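Local coordinates for protein Two-component sensor histidine kinase (Nostoc sp., PDB 3OLO) that probably acts in two-component signalling as a histidine kinase, its PAS domain being likely to serve as a sensory or protein-interaction module, at residues A[93-99]-A[111-117]. Residues are numbered along the deposited sequence; the frame is centred on the assembly and turned at random.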
loop_
_atom_site.group_PDB
_atom_site.type_symbol
_atom_site.label_atom_id
_atom_site.label_comp_id
_atom_site.label_asym_id
_atom_site.label_seq_id
_atom_site.Cartn_x
_atom_site.Cartn_y
_atom_site.Cartn_z
ATOM N N PHE A 93 -2.523 -9.313 21.281
ATOM C CA PHE A 93 -1.274 -8.591 21.081
ATOM C C PHE A 93 -1.504 -7.085 20.940
ATOM O O PHE A 93 -2.556 -6.644 20.472
ATOM C CB PHE A 93 -0.522 -9.152 19.862
ATOM C CG PHE A 93 -1.354 -9.225 18.605
ATOM C CD1 PHE A 93 -2.247 -10.271 18.407
ATOM C CD2 PHE A 93 -1.233 -8.253 17.616
ATOM C CE1 PHE A 93 -3.009 -10.348 17.256
ATOM C CE2 PHE A 93 -1.987 -8.322 16.458
ATOM C CZ PHE A 93 -2.880 -9.368 16.272
ATOM N N LEU A 94 -0.518 -6.302 21.365
ATOM C CA LEU A 94 -0.577 -4.855 21.221
ATOM C C LEU A 94 -0.228 -4.446 19.794
ATOM O O LEU A 94 0.697 -4.992 19.195
ATOM C CB LEU A 94 0.400 -4.205 22.186
ATOM C CG LEU A 94 0.302 -2.695 22.348
ATOM C CD1 LEU A 94 -1.043 -2.298 22.943
ATOM C CD2 LEU A 94 1.447 -2.215 23.221
ATOM N N VAL A 95 -0.985 -3.492 19.259
ATOM C CA VAL A 95 -0.700 -2.895 17.956
ATOM C C VAL A 95 -0.773 -1.369 18.043
ATOM O O VAL A 95 -1.264 -0.808 19.024
ATOM C CB VAL A 95 -1.705 -3.357 16.878
ATOM C CG1 VAL A 95 -1.720 -4.869 16.767
ATOM C CG2 VAL A 95 -3.103 -2.856 17.197
ATOM N N GLU A 96 -0.279 -0.717 17.000
ATOM C CA GLU A 96 -0.377 0.726 16.843
ATOM C C GLU A 96 -1.117 0.978 15.538
ATOM O O GLU A 96 -0.653 0.581 14.468
ATOM C CB GLU A 96 1.024 1.345 16.816
ATOM C CG GLU A 96 1.074 2.810 16.431
ATOM C CD GLU A 96 2.498 3.356 16.445
ATOM O OE1 GLU A 96 3.117 3.432 15.369
ATOM O OE2 GLU A 96 3.008 3.707 17.527
HETATM N N MSE A 97 -2.292 1.594 15.636
HETATM C CA MSE A 97 -3.111 1.896 14.466
HETATM C C MSE A 97 -2.935 3.350 14.077
HETATM O O MSE A 97 -2.971 4.223 14.938
HETATM C CB MSE A 97 -4.598 1.709 14.779
HETATM C CG MSE A 97 -5.093 0.317 14.944
HETATM SE SE MSE A 97 -7.003 0.357 15.486
HETATM C CE MSE A 97 -7.844 0.840 13.821
ATOM N N SER A 98 -2.776 3.605 12.781
ATOM C CA SER A 98 -2.821 4.959 12.230
ATOM C C SER A 98 -4.034 5.080 11.317
ATOM O O SER A 98 -4.211 4.292 10.393
ATOM C CB SER A 98 -1.550 5.272 11.449
ATOM O OG SER A 98 -0.453 5.435 12.327
ATOM N N LEU A 99 -4.890 6.050 11.597
ATOM C CA LEU A 99 -6.110 6.223 10.834
ATOM C C LEU A 99 -6.075 7.528 10.078
ATOM O O LEU A 99 -5.621 8.538 10.607
ATOM C CB LEU A 99 -7.312 6.279 11.751
ATOM C CG LEU A 99 -7.602 5.054 12.588
ATOM C CD1 LEU A 99 -6.881 5.150 13.925
ATOM C CD2 LEU A 99 -9.101 4.970 12.767
ATOM N N CYS A 111 -8.735 4.852 6.160
ATOM C CA CYS A 111 -7.586 4.033 5.855
ATOM C C CYS A 111 -6.857 3.810 7.155
ATOM O O CYS A 111 -6.615 4.747 7.915
ATOM C CB CYS A 111 -6.673 4.756 4.868
ATOM S SG CYS A 111 -7.401 4.927 3.236
ATOM N N VAL A 112 -6.496 2.566 7.405
ATOM C CA VAL A 112 -5.874 2.203 8.652
ATOM C C VAL A 112 -4.588 1.451 8.352
ATOM O O VAL A 112 -4.589 0.516 7.560
ATOM C CB VAL A 112 -6.828 1.317 9.475
ATOM C CG1 VAL A 112 -6.194 0.901 10.778
ATOM C CG2 VAL A 112 -8.123 2.057 9.730
ATOM N N PHE A 113 -3.489 1.881 8.961
ATOM C CA PHE A 113 -2.246 1.117 8.940
ATOM C C PHE A 113 -1.926 0.626 10.347
ATOM O O PHE A 113 -2.002 1.388 11.312
ATOM C CB PHE A 113 -1.117 1.968 8.382
ATOM C CG PHE A 113 -1.353 2.393 6.970
ATOM C CD1 PHE A 113 -2.054 3.552 6.694
ATOM C CD2 PHE A 113 -0.920 1.608 5.916
ATOM C CE1 PHE A 113 -2.290 3.938 5.392
ATOM C CE2 PHE A 113 -1.146 1.993 4.610
ATOM C CZ PHE A 113 -1.844 3.152 4.350
ATOM N N VAL A 114 -1.564 -0.647 10.459
ATOM C CA VAL A 114 -1.398 -1.277 11.764
ATOM C C VAL A 114 -0.034 -1.940 11.891
ATOM O O VAL A 114 0.344 -2.779 11.080
ATOM C CB VAL A 114 -2.507 -2.298 12.019
ATOM C CG1 VAL A 114 -2.467 -2.806 13.467
ATOM C CG2 VAL A 114 -3.845 -1.654 11.713
ATOM N N ARG A 115 0.712 -1.524 12.909
ATOM C CA ARG A 115 2.015 -2.095 13.201
ATOM C C ARG A 115 1.870 -2.975 14.419
ATOM O O ARG A 115 1.315 -2.559 15.429
ATOM C CB ARG A 115 3.039 -0.999 13.498
ATOM C CG ARG A 115 3.527 -0.242 12.284
ATOM C CD ARG A 115 4.427 0.925 12.672
ATOM N NE ARG A 115 3.672 2.166 12.831
ATOM C CZ ARG A 115 4.225 3.363 13.008
ATOM N NH1 ARG A 115 3.458 4.440 13.141
ATOM N NH2 ARG A 115 5.545 3.488 13.055
ATOM N N GLU A 116 2.374 -4.193 14.329
ATOM C CA GLU A 116 2.360 -5.077 15.474
ATOM C C GLU A 116 3.444 -4.603 16.432
ATOM O O GLU A 116 4.632 -4.638 16.104
ATOM C CB GLU A 116 2.608 -6.517 15.028
ATOM C CG GLU A 116 2.101 -7.562 16.007
ATOM C CD GLU A 116 1.914 -8.931 15.369
ATOM O OE1 GLU A 116 2.186 -9.088 14.156
ATOM O OE2 GLU A 116 1.480 -9.850 16.090
ATOM N N LYS A 117 3.027 -4.126 17.601
ATOM C CA LYS A 117 3.963 -3.738 18.649
ATOM C C LYS A 117 4.165 -4.881 19.643
ATOM O O LYS A 117 5.148 -4.908 20.383
ATOM C CB LYS A 117 3.458 -2.492 19.379
ATOM C CG LYS A 117 3.384 -1.244 18.501
ATOM C CD LYS A 117 4.672 -1.046 17.696
ATOM C CE LYS A 117 4.704 0.307 16.976
ATOM N NZ LYS A 117 5.951 0.520 16.172
#
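Strands 92-104 and 107-116 form the C-terminal antiparallel hairpin, which lies inside the five-stranded PAS-fold sheet between strands 25-29 and 78-86, and here their backbones satisfy each other in alternation. At the hydrogen-bonded pair E96/R115, E96 N reaches R115 O (2.9 Å) and R115 N returns to E96 O (3.0 Å); at S98/F113, S98 N gives to F113 O (2.8 Å) and F113 N to S98 O (2.9 Å). K117 N adds a more bent bond to L94 O (3.0 Å, 132°). In the non-hydrogen-bonded pairs, V95, M97 and L99 direct their backbone polar groups away from 111-117, bonding to T83, F81 and Y79 of strand 78-86.

Side chains follow the same alternation. V95, M97 (selenomethionine), L99, V112 and V114 are buried on one face, where beta-branched valines suit extended backbone and apolar groups suit the core: V95 CB lies 3.5 Å from V114 CG1. M45 of helix 40-46 packs on V114.

The other face is more exposed, so charged and polar E96, R115 and S98 can pair there, while F113 packs its ring on L18 of the second subunit. S98 OG is hydrogen-bonded to T80 OG1, while E96 OE2 forms a salt bridge with K82. The second carboxylate oxygen, E96 OE1, whose modelled position is less certain, forms a salt bridge with R115 NH1 at 2.5 Å.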